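Long-range contacts in ditrans,polycis-undecaprenyl-diphosphate synthase ((2E,6E)-farnesyl-diphosphate specific) (Acinetobacter baumannii, PDB 6ACS), which probably catalyses the stepwise condensation of eight isopentenyl diphosphates onto farnesyl diphosphate, yielding the undecaprenyl diphosphate precursor of the lipid carrier for cell-wall polysaccharides: residues B[15-20]-B[211-215]; B[44-49]-B[216-222]; B[81-86]-B[111-116]; B[93-99]-B[122-126]. All blocks are in the same frame, centred on the assembly; numbering follows the deposited sequence.

From the N terminus, the chain opens contact 1 at the end of strand 12-17, contact 2 on helix 42-52, contact 3 on helix 71-95 and contact 4 where that helix turns into strand 97-102. Contact 3 closes first, on helix 110-123, and contact 4 closes at the end of the same helix, so these two cross. Both nest inside the long loops closed by contact 1 at 211-215 and contact 2 at 216-222, which cross in turn. Contacts 1 and 2 touch, tying the loop before helix 218-235, and its first turn, to the first strand and helix. Contact 4 reaches contact 2 through Val46 on Ile97.

Contact 1: residues B[15-20]-B[211-215]; sequences IIMDGN and TLWPE
Trp213 and Met17 meet because their torsions lay them side by side, pointing the same way: CG of Trp213 is anti to its own backbone N (chi1 179°), while Met17 keeps its CG beside the backbone N and bends at chi3 (-69°). The methionine consequently runs over one face of the indole. Its CG stands 3.5 Å from the centroid of the six-membered ring of Trp213, almost directly above it, a CH-pi contact. Met17 SD, 3.5 Å from Trp213 CZ2, approaches obliquely and adds a Met-aromatic contact. Ile15 crosses the indole at about a right angle, its CG2 3.7 Å from Trp213 CZ3.

The backbones are joined by one hydrogen bond, Trp213 N to Asp18 O at 3.0 Å. The donor comes from above the carbonyl plane. Thr187 OG1 is also bonded to Asp18 O, giving this carbonyl a second grip. Beyond it, Leu212 CD1 lies 3.7 Å from Gly19 O at the rim of the contact; Gly19 and Asn20 are themselves poorly ordered.

The side chain of Asp18 sets off away from 211-215. Its OD1 accepts from Asn20 N at 3.3 Å, closing an Asx turn, and OD2 forms a salt bridge with Arg186. An aspartate just past the C-terminal end of the first strand is a feature of the cis-prenyltransferase active site, consistent with the predicted catalytic and magnesium-binding role of Asp18.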
loop_
_atom_site.group_PDB
_atom_site.type_symbol
_atom_site.label_atom_id
_atom_site.label_comp_id
_atom_site.label_asym_id
_atom_site.label_seq_id
_atom_site.Cartn_x
_atom_site.Cartn_y
_atom_site.Cartn_z
ATOM N N ILE B 15 12.307 1.131 -5.400
ATOM C CA ILE B 15 13.313 0.852 -4.373
ATOM C C ILE B 15 13.281 1.927 -3.294
ATOM O O ILE B 15 13.387 3.124 -3.592
ATOM C CB ILE B 15 14.734 0.765 -4.962
ATOM C CG1 ILE B 15 14.771 -0.215 -6.132
ATOM C CG2 ILE B 15 15.717 0.330 -3.866
ATOM C CD1 ILE B 15 16.173 -0.368 -6.755
ATOM N N ILE B 16 13.173 1.493 -2.041
ATOM C CA ILE B 16 13.408 2.340 -0.877
ATOM C C ILE B 16 14.854 2.117 -0.475
ATOM O O ILE B 16 15.210 1.037 0.014
ATOM C CB ILE B 16 12.459 1.988 0.268
ATOM C CG1 ILE B 16 11.016 2.217 -0.177
ATOM C CG2 ILE B 16 12.775 2.820 1.512
ATOM C CD1 ILE B 16 10.026 1.744 0.885
ATOM N N MET B 17 15.680 3.126 -0.721
ATOM C CA MET B 17 17.120 3.068 -0.502
ATOM C C MET B 17 17.354 3.505 0.937
ATOM O O MET B 17 17.307 4.699 1.247
ATOM C CB MET B 17 17.831 3.978 -1.500
ATOM C CG MET B 17 17.469 3.706 -2.962
ATOM S SD MET B 17 18.227 4.870 -4.135
ATOM C CE MET B 17 17.361 6.388 -3.744
ATOM N N ASP B 18 17.633 2.549 1.818
ATOM C CA ASP B 18 17.770 2.833 3.239
ATOM C C ASP B 18 19.046 2.184 3.754
ATOM O O ASP B 18 19.326 1.021 3.455
ATOM C CB ASP B 18 16.538 2.317 4.004
ATOM C CG ASP B 18 16.552 2.687 5.473
ATOM O OD1 ASP B 18 17.318 3.601 5.867
ATOM O OD2 ASP B 18 15.788 2.048 6.233
ATOM N N GLY B 19 19.772 2.924 4.590
ATOM C CA GLY B 19 21.060 2.494 5.096
ATOM C C GLY B 19 21.281 2.709 6.577
ATOM O O GLY B 19 22.396 2.501 7.067
ATOM N N ASN B 20 20.256 3.207 7.272
ATOM C CA ASN B 20 20.265 3.396 8.727
ATOM C C ASN B 20 21.105 4.605 9.121
ATOM O O ASN B 20 20.727 5.371 10.009
ATOM C CB ASN B 20 20.780 2.141 9.448
ATOM C CG ASN B 20 20.490 2.158 10.936
ATOM O OD1 ASN B 20 19.464 2.681 11.375
ATOM N ND2 ASN B 20 21.397 1.584 11.722
ATOM N N THR B 211 20.452 -5.951 3.931
ATOM C CA THR B 211 21.570 -5.240 3.328
ATOM C C THR B 211 21.337 -3.737 3.391
ATOM O O THR B 211 20.258 -3.256 3.041
ATOM C CB THR B 211 21.742 -5.683 1.872
ATOM O OG1 THR B 211 22.018 -7.093 1.810
ATOM C CG2 THR B 211 22.853 -4.893 1.192
ATOM N N LEU B 212 22.337 -2.994 3.872
ATOM C CA LEU B 212 22.244 -1.540 3.845
ATOM C C LEU B 212 22.472 -1.045 2.422
ATOM O O LEU B 212 23.262 -1.625 1.674
ATOM C CB LEU B 212 23.265 -0.913 4.797
ATOM C CG LEU B 212 23.210 -1.412 6.242
ATOM C CD1 LEU B 212 24.274 -0.716 7.129
ATOM C CD2 LEU B 212 21.806 -1.237 6.827
ATOM N N TRP B 213 21.775 0.039 2.048
ATOM C CA TRP B 213 21.831 0.526 0.669
ATOM C C TRP B 213 23.246 0.725 0.129
ATOM O O TRP B 213 23.498 0.310 -1.013
ATOM C CB TRP B 213 21.026 1.824 0.501
ATOM C CG TRP B 213 21.100 2.342 -0.918
ATOM C CD1 TRP B 213 21.763 3.456 -1.360
ATOM C CD2 TRP B 213 20.534 1.731 -2.078
ATOM N NE1 TRP B 213 21.622 3.583 -2.719
ATOM C CE2 TRP B 213 20.875 2.534 -3.186
ATOM C CE3 TRP B 213 19.759 0.585 -2.290
ATOM C CZ2 TRP B 213 20.469 2.233 -4.475
ATOM C CZ3 TRP B 213 19.359 0.289 -3.582
ATOM C CH2 TRP B 213 19.709 1.107 -4.651
ATOM N N PRO B 214 24.193 1.349 0.849
ATOM C CA PRO B 214 25.540 1.525 0.267
ATOM C C PRO B 214 26.213 0.222 -0.104
ATOM O O PRO B 214 27.127 0.222 -0.939
ATOM C CB PRO B 214 26.311 2.269 1.365
ATOM C CG PRO B 214 25.280 2.935 2.179
ATOM C CD PRO B 214 24.084 2.028 2.154
ATOM N N GLU B 215 25.792 -0.891 0.485
ATOM C CA GLU B 215 26.360 -2.191 0.184
ATOM C C GLU B 215 25.475 -3.004 -0.747
ATOM O O GLU B 215 25.765 -4.179 -0.983
ATOM C CB GLU B 215 26.606 -2.957 1.482
ATOM C CG GLU B 215 27.828 -2.492 2.231
ATOM C CD GLU B 215 27.722 -2.747 3.718
ATOM O OE1 GLU B 215 26.584 -2.780 4.231
ATOM O OE2 GLU B 215 28.773 -2.924 4.373
#

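Contact 2: residues B[44-49]-B[216-222]; sequences PIVEHC and FTVEEFD
Asp222, whose N bonds to Val218 O at 2.8 Å one helical turn back, meets His48 of helix 42-52, as Val218 does. Asp222 sets OD1 over one face of the His48 ring, 2.9 Å from NE2, but the angle is too poor for a hydrogen bond. His48 also turns CD2 toward Phe221 CE2, at 3.7 Å, the two rings meeting rim to rim with nearly perpendicular planes.

With chi1 at -175°, the ring of Phe221 swings opposite the main-chain nitrogen and enters the gap between the helices. In the described one of its two conformers, Ile45 lays CG2 over the centre of that ring, 3.8 Å from the centroid, a CH-pi contact. Cys49 SG reaches Phe221 CZ obliquely at 3.6 Å. Nearer the start of the helix, Pro44 CB packs on Val218 CB at 4.0 Å.

Thr217 is the N-cap: its OG1 accepts from Glu220 N at 3.1 Å. The short helical segments approach to 9.8 Å and cross at -40°. Ile45 also touches Ile15, and Phe221 touches Val13, so both helices lean on strand 12-17, as helices flanking the parallel sheet of the cis-prenyltransferase fold do.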
loop_
_atom_site.group_PDB
_atom_site.type_symbol
_atom_site.label_atom_id
_atom_site.label_comp_id
_atom_site.label_asym_id
_atom_site.label_seq_id
_atom_site.Cartn_x
_atom_site.Cartn_y
_atom_site.Cartn_z
ATOM N N PRO B 44 24.620 0.603 -11.619
ATOM C CA PRO B 44 24.523 -0.776 -12.133
ATOM C C PRO B 44 23.109 -1.308 -12.117
ATOM O O PRO B 44 22.747 -2.121 -12.981
ATOM C CB PRO B 44 25.417 -1.580 -11.176
ATOM C CG PRO B 44 26.269 -0.575 -10.488
ATOM C CD PRO B 44 25.495 0.686 -10.436
ATOM N N ILE B 45 22.297 -0.850 -11.156
ATOM C CA ILE B 45 20.904 -1.273 -11.056
ATOM C C ILE B 45 20.107 -0.731 -12.233
ATOM O O ILE B 45 19.332 -1.452 -12.879
ATOM C CB ILE B 45 20.306 -0.794 -9.720
ATOM C CG1 ILE B 45 21.135 -1.307 -8.536
ATOM C CG2 ILE B 45 18.805 -1.133 -9.620
ATOM C CD1 ILE B 45 21.288 -2.754 -8.480
ATOM N N VAL B 46 20.278 0.564 -12.511
ATOM C CA VAL B 46 19.632 1.178 -13.664
ATOM C C VAL B 46 20.004 0.436 -14.942
ATOM O O VAL B 46 19.147 0.141 -15.792
ATOM C CB VAL B 46 20.017 2.665 -13.747
ATOM C CG1 VAL B 46 19.533 3.253 -15.049
ATOM C CG2 VAL B 46 19.467 3.426 -12.535
ATOM N N GLU B 47 21.300 0.156 -15.112
ATOM C CA GLU B 47 21.747 -0.536 -16.323
ATOM C C GLU B 47 21.171 -1.946 -16.419
ATOM O O GLU B 47 20.822 -2.407 -17.515
ATOM C CB GLU B 47 23.277 -0.560 -16.389
ATOM C CG GLU B 47 23.841 0.870 -16.465
ATOM C CD GLU B 47 25.350 0.959 -16.327
ATOM O OE1 GLU B 47 26.043 -0.016 -16.670
ATOM O OE2 GLU B 47 25.839 2.020 -15.876
ATOM N N HIS B 48 21.031 -2.641 -15.285
ATOM C CA HIS B 48 20.429 -3.967 -15.352
ATOM C C HIS B 48 18.959 -3.873 -15.750
ATOM O O HIS B 48 18.455 -4.706 -16.519
ATOM C CB HIS B 48 20.585 -4.700 -14.017
ATOM C CG HIS B 48 20.210 -6.148 -14.088
ATOM N ND1 HIS B 48 20.947 -7.071 -14.800
ATOM C CD2 HIS B 48 19.160 -6.827 -13.569
ATOM C CE1 HIS B 48 20.385 -8.263 -14.687
ATOM N NE2 HIS B 48 19.296 -8.141 -13.950
ATOM N N CYS B 49 18.252 -2.864 -15.229
ATOM C CA CYS B 49 16.853 -2.693 -15.611
ATOM C C CYS B 49 16.732 -2.467 -17.112
ATOM O O CYS B 49 15.854 -3.041 -17.764
ATOM C CB CYS B 49 16.226 -1.534 -14.833
ATOM S SG CYS B 49 15.945 -1.941 -13.086
ATOM N N PHE B 216 24.396 -2.418 -1.270
ATOM C CA PHE B 216 23.511 -3.160 -2.158
ATOM C C PHE B 216 24.196 -3.326 -3.509
ATOM O O PHE B 216 24.739 -2.364 -4.057
ATOM C CB PHE B 216 22.174 -2.425 -2.303
ATOM C CG PHE B 216 21.082 -3.253 -2.926
ATOM C CD1 PHE B 216 20.548 -4.343 -2.252
ATOM C CD2 PHE B 216 20.577 -2.931 -4.181
ATOM C CE1 PHE B 216 19.533 -5.109 -2.824
ATOM C CE2 PHE B 216 19.554 -3.687 -4.755
ATOM C CZ PHE B 216 19.034 -4.778 -4.073
ATOM N N THR B 217 24.212 -4.553 -4.027
ATOM C CA THR B 217 24.960 -4.862 -5.238
ATOM C C THR B 217 24.003 -5.283 -6.343
ATOM O O THR B 217 22.855 -5.664 -6.088
ATOM C CB THR B 217 25.985 -5.990 -5.010
ATOM O OG1 THR B 217 25.295 -7.170 -4.575
ATOM C CG2 THR B 217 27.004 -5.577 -3.933
ATOM N N VAL B 218 24.487 -5.191 -7.583
ATOM C CA VAL B 218 23.698 -5.700 -8.703
ATOM C C VAL B 218 23.499 -7.205 -8.573
ATOM O O VAL B 218 22.491 -7.743 -9.045
ATOM C CB VAL B 218 24.322 -5.293 -10.058
ATOM C CG1 VAL B 218 25.593 -6.063 -10.355
ATOM C CG2 VAL B 218 23.297 -5.468 -11.183
ATOM N N GLU B 219 24.447 -7.914 -7.949
ATOM C CA GLU B 219 24.228 -9.337 -7.687
ATOM C C GLU B 219 23.019 -9.548 -6.776
ATOM O O GLU B 219 22.202 -10.456 -7.001
ATOM C CB GLU B 219 25.472 -9.966 -7.065
ATOM C CG GLU B 219 26.654 -10.127 -8.035
ATOM C CD GLU B 219 27.459 -8.852 -8.228
ATOM O OE1 GLU B 219 27.303 -7.904 -7.417
ATOM O OE2 GLU B 219 28.249 -8.804 -9.197
ATOM N N GLU B 220 22.875 -8.723 -5.734
ATOM C CA GLU B 220 21.699 -8.898 -4.888
ATOM C C GLU B 220 20.438 -8.447 -5.600
ATOM O O GLU B 220 19.364 -9.025 -5.383
ATOM C CB GLU B 220 21.828 -8.163 -3.547
ATOM C CG GLU B 220 20.618 -8.503 -2.653
ATOM C CD GLU B 220 20.748 -8.091 -1.195
ATOM O OE1 GLU B 220 19.821 -8.391 -0.416
ATOM O OE2 GLU B 220 21.770 -7.491 -0.825
ATOM N N PHE B 221 20.543 -7.427 -6.451
ATOM C CA PHE B 221 19.399 -7.048 -7.281
ATOM C C PHE B 221 18.972 -8.196 -8.190
ATOM O O PHE B 221 17.769 -8.455 -8.352
ATOM C CB PHE B 221 19.742 -5.789 -8.083
ATOM C CG PHE B 221 18.596 -5.242 -8.884
ATOM C CD1 PHE B 221 17.496 -4.695 -8.241
ATOM C CD2 PHE B 221 18.646 -5.209 -10.266
ATOM C CE1 PHE B 221 16.426 -4.169 -8.974
ATOM C CE2 PHE B 221 17.601 -4.674 -11.015
ATOM C CZ PHE B 221 16.476 -4.157 -10.360
ATOM N N ASP B 222 19.946 -8.894 -8.800
ATOM C CA ASP B 222 19.631 -10.060 -9.623
ATOM C C ASP B 222 18.923 -11.118 -8.797
ATOM O O ASP B 222 17.980 -11.770 -9.269
ATOM C CB ASP B 222 20.906 -10.682 -10.212
ATOM C CG ASP B 222 21.631 -9.776 -11.208
ATOM O OD1 ASP B 222 21.028 -8.825 -11.740
ATOM O OD2 ASP B 222 22.839 -10.036 -11.432
#

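Contact 3: residues B[81-86]-B[111-116]; sequences LEETIH and HLVALM
Leu115 overlaps the His86 ring with CD2, which stands 3.6 Å above the ring plane, shifted from the centre toward the rim, while its CD1 comes to 3.4 Å from His86 CE1. The CD2 methyl makes a CH-pi contact and also leans on the opposing backbone, 3.4 Å from Glu82 O. Leu115 also slides past Ile85 in the opposite direction, CG to Ile85 CG2 at 3.9 Å. Glu82, Ile85 and His86 thus form the seat for this one leucine, which a chi1 of 180° extends from the main chain and which sets off toward the facing helix.

The backbones of the two segments run nearly parallel, their axes 20° apart and 10.4 Å at closest approach. They belong to helices 71-95 and 110-123, which precede and follow strand 97-102; Ile85 and Met116 both touch Phe101 on that strand, so the pair is packed against strand 97-102, outermost in the chain's own sheet, which helix 110-123 links to strand 129-134 in a beta-alpha-beta unit.

Toward the N-terminal end of the segments, Leu112 takes over. Leu81 crosses it at about a right angle, with Leu81 CD2 3.8 Å from Leu112 CD2, and Ile85 CD1 reaches Leu112 CD1 at 4.0 Å.

Glu82 stretches its extended chain across to the first turn of helix 110-123. Its OE2 lies 3.6 Å from Leu112 CB and in the plane of the His111 ring, at the CD2 edge. Carboxylate and ring planes are 71° apart. Glu82, a buried residue, has Lys79 as a long, weak ion-pair partner, and the nearby helix start may favour its negative charge.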
loop_
_atom_site.group_PDB
_atom_site.type_symbol
_atom_site.label_atom_id
_atom_site.label_comp_id
_atom_site.label_asym_id
_atom_site.label_seq_id
_atom_site.Cartn_x
_atom_site.Cartn_y
_atom_site.Cartn_z
ATOM N N LEU B 81 21.814 16.514 -4.658
ATOM C CA LEU B 81 20.812 16.106 -5.636
ATOM C C LEU B 81 21.011 16.828 -6.962
ATOM O O LEU B 81 20.973 16.204 -8.030
ATOM C CB LEU B 81 19.410 16.374 -5.076
ATOM C CG LEU B 81 18.224 16.079 -5.984
ATOM C CD1 LEU B 81 18.202 14.600 -6.348
ATOM C CD2 LEU B 81 16.923 16.480 -5.287
ATOM N N GLU B 82 21.249 18.140 -6.913
ATOM C CA GLU B 82 21.457 18.899 -8.149
ATOM C C GLU B 82 22.676 18.388 -8.914
ATOM O O GLU B 82 22.627 18.187 -10.139
ATOM C CB GLU B 82 21.607 20.387 -7.834
ATOM C CG GLU B 82 20.355 21.035 -7.272
ATOM C CD GLU B 82 20.607 22.441 -6.753
ATOM O OE1 GLU B 82 21.786 22.826 -6.627
ATOM O OE2 GLU B 82 19.624 23.160 -6.472
ATOM N N GLU B 83 23.788 18.179 -8.205
ATOM C CA GLU B 83 24.996 17.690 -8.861
ATOM C C GLU B 83 24.778 16.298 -9.436
ATOM O O GLU B 83 25.307 15.964 -10.503
ATOM C CB GLU B 83 26.163 17.686 -7.874
ATOM C CG GLU B 83 27.518 17.835 -8.526
ATOM C CD GLU B 83 28.173 19.154 -8.180
ATOM O OE1 GLU B 83 27.960 19.646 -7.048
ATOM O OE2 GLU B 83 28.894 19.704 -9.042
ATOM N N THR B 84 23.997 15.470 -8.741
ATOM C CA THR B 84 23.739 14.119 -9.225
ATOM C C THR B 84 22.864 14.131 -10.476
ATOM O O THR B 84 23.098 13.355 -11.412
ATOM C CB THR B 84 23.110 13.293 -8.104
ATOM O OG1 THR B 84 23.973 13.329 -6.952
ATOM C CG2 THR B 84 22.897 11.850 -8.550
ATOM N N ILE B 85 21.851 14.998 -10.512
ATOM C CA ILE B 85 21.049 15.135 -11.727
ATOM C C ILE B 85 21.942 15.545 -12.895
ATOM O O ILE B 85 21.852 14.988 -14.006
ATOM C CB ILE B 85 19.902 16.141 -11.506
ATOM C CG1 ILE B 85 18.933 15.623 -10.435
ATOM C CG2 ILE B 85 19.171 16.411 -12.809
ATOM C CD1 ILE B 85 17.906 16.635 -10.019
ATOM N N HIS B 86 22.813 16.536 -12.657
ATOM C CA HIS B 86 23.751 16.967 -13.694
ATOM C C HIS B 86 24.596 15.800 -14.185
ATOM O O HIS B 86 24.756 15.597 -15.393
ATOM C CB HIS B 86 24.668 18.072 -13.166
ATOM C CG HIS B 86 24.044 19.432 -13.148
ATOM N ND1 HIS B 86 23.475 20.007 -14.264
ATOM C CD2 HIS B 86 23.925 20.345 -12.155
ATOM C CE1 HIS B 86 23.017 21.209 -13.956
ATOM N NE2 HIS B 86 23.279 21.439 -12.681
ATOM N N HIS B 111 16.156 26.820 -8.165
ATOM C CA HIS B 111 17.184 26.289 -9.057
ATOM C C HIS B 111 17.038 24.778 -9.223
ATOM O O HIS B 111 17.238 24.242 -10.322
ATOM C CB HIS B 111 18.571 26.639 -8.529
ATOM C CG HIS B 111 19.674 26.342 -9.495
ATOM N ND1 HIS B 111 19.932 27.137 -10.593
ATOM C CD2 HIS B 111 20.575 25.332 -9.543
ATOM C CE1 HIS B 111 20.952 26.638 -11.267
ATOM N NE2 HIS B 111 21.358 25.541 -10.653
ATOM N N LEU B 112 16.688 24.077 -8.142
ATOM C CA LEU B 112 16.440 22.641 -8.237
ATOM C C LEU B 112 15.209 22.349 -9.082
ATOM O O LEU B 112 15.201 21.390 -9.862
ATOM C CB LEU B 112 16.272 22.033 -6.845
ATOM C CG LEU B 112 15.869 20.549 -6.804
ATOM C CD1 LEU B 112 16.857 19.655 -7.548
ATOM C CD2 LEU B 112 15.687 20.077 -5.376
ATOM N N VAL B 113 14.149 23.146 -8.923
ATOM C CA VAL B 113 12.948 22.951 -9.730
ATOM C C VAL B 113 13.268 23.132 -11.208
ATOM O O VAL B 113 12.856 22.329 -12.058
ATOM C CB VAL B 113 11.830 23.904 -9.277
ATOM C CG1 VAL B 113 10.609 23.726 -10.167
ATOM C CG2 VAL B 113 11.491 23.659 -7.815
ATOM N N ALA B 114 14.012 24.192 -11.535
ATOM C CA ALA B 114 14.392 24.430 -12.923
ATOM C C ALA B 114 15.247 23.289 -13.459
ATOM O O ALA B 114 15.080 22.866 -14.610
ATOM C CB ALA B 114 15.129 25.767 -13.042
ATOM N N LEU B 115 16.157 22.765 -12.630
ATOM C CA LEU B 115 16.989 21.655 -13.068
ATOM C C LEU B 115 16.159 20.399 -13.310
ATOM O O LEU B 115 16.405 19.670 -14.276
ATOM C CB LEU B 115 18.080 21.395 -12.035
ATOM C CG LEU B 115 19.056 20.256 -12.327
ATOM C CD1 LEU B 115 19.690 20.416 -13.708
ATOM C CD2 LEU B 115 20.118 20.209 -11.250
ATOM N N MET B 116 15.176 20.131 -12.444
ATOM C CA MET B 116 14.268 19.003 -12.658
ATOM C C MET B 116 13.497 19.154 -13.964
ATOM O O MET B 116 13.356 18.194 -14.734
ATOM C CB MET B 116 13.292 18.879 -11.491
ATOM C CG MET B 116 13.917 18.494 -10.170
ATOM S SD MET B 116 12.650 18.504 -8.887
ATOM C CE MET B 116 13.485 17.603 -7.582
#

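Contact 4: residues B[93-99]-B[122-126]; sequences KKFNIAL and QTAHH
At Asn96 the chain leaves its helix through a Schellman motif with positive phi, while Thr123 to His126 form a type I turn; the two bends lie against each other, with Asn96 CA 4.6 Å from His126 CA.

Two side chains of the turn reach the backbone of the emerging strand. Thr123 holds OG1 between its backbone N and carbonyl carbon (chi1 61°), where it accepts from Leu99 N at 2.8 Å in a nearly straight bond (167°). The same oxygen is hydrogen-bonded to Ala119 O, so the hydroxyl links the last helical turn to the strand. His126 donates from ND1 to Ile97 O at 2.8 Å; the acceptor lies in the imidazole plane, whereas the donor stands well above the carbonyl plane. The bond fixes the ring's rotation and requires a proton on ND1.

The imidazole packs beside the helix end, with His126 CE1 3.4 Å from Lys93 CA; Asn96 ND2 meets the backbone of the same histidine, 3.2 Å from His126 CA. Asn96 OD1 accepts from Glu127 N, binding the asparagine to the chain just past the turn. Ala98 CA makes a CA-H...O contact with Thr123 O at 3.4 Å.

The contact therefore ties strand 97-102 to the end of helix 110-123 within one beta-alpha-beta unit. Ile97 packs on Met129 and Leu131 of the adjoining parallel strand and on Val46 and Val50 of helix 42-52, and Thr123 touches Met92 of helix 71-95.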
loop_
_atom_site.group_PDB
_atom_site.type_symbol
_atom_site.label_atom_id
_atom_site.label_comp_id
_atom_site.label_asym_id
_atom_site.label_seq_id
_atom_site.Cartn_x
_atom_site.Cartn_y
_atom_site.Cartn_z
ATOM N N LYS B 93 20.951 9.885 -21.564
ATOM C CA LYS B 93 21.021 9.923 -23.020
ATOM C C LYS B 93 21.637 8.641 -23.573
ATOM O O LYS B 93 21.124 8.053 -24.532
ATOM C CB LYS B 93 21.810 11.155 -23.456
ATOM C CG LYS B 93 21.092 12.460 -23.120
ATOM C CD LYS B 93 21.839 13.679 -23.640
ATOM C CE LYS B 93 20.956 14.921 -23.613
ATOM N NZ LYS B 93 21.732 16.166 -23.889
ATOM N N LYS B 94 22.736 8.185 -22.965
ATOM C CA LYS B 94 23.424 6.989 -23.448
ATOM C C LYS B 94 22.516 5.763 -23.453
ATOM O O LYS B 94 22.556 4.956 -24.390
ATOM C CB LYS B 94 24.661 6.709 -22.598
ATOM C CG LYS B 94 25.386 5.426 -22.998
ATOM C CD LYS B 94 26.584 5.133 -22.103
ATOM C CE LYS B 94 27.254 3.820 -22.498
ATOM N NZ LYS B 94 28.444 3.512 -21.655
ATOM N N PHE B 95 21.703 5.586 -22.408
ATOM C CA PHE B 95 20.891 4.380 -22.295
ATOM C C PHE B 95 19.439 4.580 -22.727
ATOM O O PHE B 95 18.632 3.659 -22.572
ATOM C CB PHE B 95 20.941 3.844 -20.861
ATOM C CG PHE B 95 22.283 3.289 -20.470
ATOM C CD1 PHE B 95 22.637 1.992 -20.806
ATOM C CD2 PHE B 95 23.191 4.067 -19.764
ATOM C CE1 PHE B 95 23.873 1.479 -20.449
ATOM C CE2 PHE B 95 24.428 3.559 -19.402
ATOM C CZ PHE B 95 24.768 2.263 -19.745
ATOM N N ASN B 96 19.101 5.741 -23.292
ATOM C CA ASN B 96 17.748 6.031 -23.776
ATOM C C ASN B 96 16.727 5.922 -22.637
ATOM O O ASN B 96 15.661 5.308 -22.778
ATOM C CB ASN B 96 17.373 5.121 -24.949
ATOM C CG ASN B 96 16.208 5.663 -25.763
ATOM O OD1 ASN B 96 15.276 4.931 -26.100
ATOM N ND2 ASN B 96 16.254 6.951 -26.078
ATOM N N ILE B 97 17.065 6.546 -21.506
ATOM C CA ILE B 97 16.241 6.567 -20.297
ATOM C C ILE B 97 15.650 7.959 -20.136
ATOM O O ILE B 97 16.361 8.957 -20.289
ATOM C CB ILE B 97 17.056 6.230 -19.041
ATOM C CG1 ILE B 97 17.668 4.842 -19.142
ATOM C CG2 ILE B 97 16.167 6.325 -17.772
ATOM C CD1 ILE B 97 18.724 4.620 -18.104
ATOM N N ALA B 98 14.359 8.025 -19.834
ATOM C CA ALA B 98 13.688 9.283 -19.526
ATOM C C ALA B 98 13.720 9.507 -18.022
ATOM O O ALA B 98 13.374 8.607 -17.251
ATOM C CB ALA B 98 12.242 9.261 -20.025
ATOM N N LEU B 99 14.107 10.710 -17.609
ATOM C CA LEU B 99 14.142 11.067 -16.199
ATOM C C LEU B 99 12.849 11.765 -15.793
ATOM O O LEU B 99 12.341 12.631 -16.516
ATOM C CB LEU B 99 15.335 11.981 -15.920
ATOM C CG LEU B 99 15.768 12.216 -14.478
ATOM C CD1 LEU B 99 15.924 10.897 -13.738
ATOM C CD2 LEU B 99 17.070 12.992 -14.476
ATOM N N GLN B 122 14.932 17.335 -21.340
ATOM C CA GLN B 122 16.079 16.861 -22.101
ATOM C C GLN B 122 16.008 15.364 -22.345
ATOM O O GLN B 122 16.569 14.880 -23.332
ATOM C CB GLN B 122 17.381 17.196 -21.368
ATOM C CG GLN B 122 17.814 18.649 -21.425
ATOM C CD GLN B 122 19.248 18.825 -20.968
ATOM O OE1 GLN B 122 20.152 18.149 -21.458
ATOM N NE2 GLN B 122 19.464 19.733 -20.024
ATOM N N THR B 123 15.348 14.613 -21.458
ATOM C CA THR B 123 15.288 13.162 -21.598
ATOM C C THR B 123 13.921 12.639 -22.044
ATOM O O THR B 123 13.746 11.422 -22.156
ATOM C CB THR B 123 15.688 12.497 -20.278
ATOM O OG1 THR B 123 14.767 12.893 -19.254
ATOM C CG2 THR B 123 17.106 12.925 -19.872
ATOM N N ALA B 124 12.961 13.518 -22.340
ATOM C CA ALA B 124 11.591 13.072 -22.590
ATOM C C ALA B 124 11.496 12.178 -23.823
ATOM O O ALA B 124 10.675 11.253 -23.862
ATOM C CB ALA B 124 10.666 14.280 -22.734
ATOM N N HIS B 125 12.300 12.454 -24.855
ATOM C CA HIS B 125 12.216 11.667 -26.082
ATOM C C HIS B 125 12.776 10.261 -25.911
ATOM O O HIS B 125 12.504 9.393 -26.747
ATOM C CB HIS B 125 12.931 12.383 -27.230
ATOM C CG HIS B 125 12.136 13.505 -27.823
ATOM N ND1 HIS B 125 12.016 14.737 -27.216
ATOM C CD2 HIS B 125 11.407 13.576 -28.961
ATOM C CE1 HIS B 125 11.253 15.519 -27.957
ATOM N NE2 HIS B 125 10.868 14.839 -29.022
ATOM N N HIS B 126 13.543 10.021 -24.851
ATOM C CA HIS B 126 14.024 8.678 -24.554
ATOM C C HIS B 126 12.858 7.774 -24.162
ATOM O O HIS B 126 12.039 8.125 -23.305
ATOM C CB HIS B 126 15.074 8.722 -23.447
ATOM C CG HIS B 126 16.187 9.689 -23.707
ATOM N ND1 HIS B 126 16.929 10.258 -22.696
ATOM C CD2 HIS B 126 16.688 10.181 -24.866
ATOM C CE1 HIS B 126 17.836 11.064 -23.220
ATOM N NE2 HIS B 126 17.713 11.034 -24.535
HETATM O O HOH W 1 15.025 7.554 -28.108
#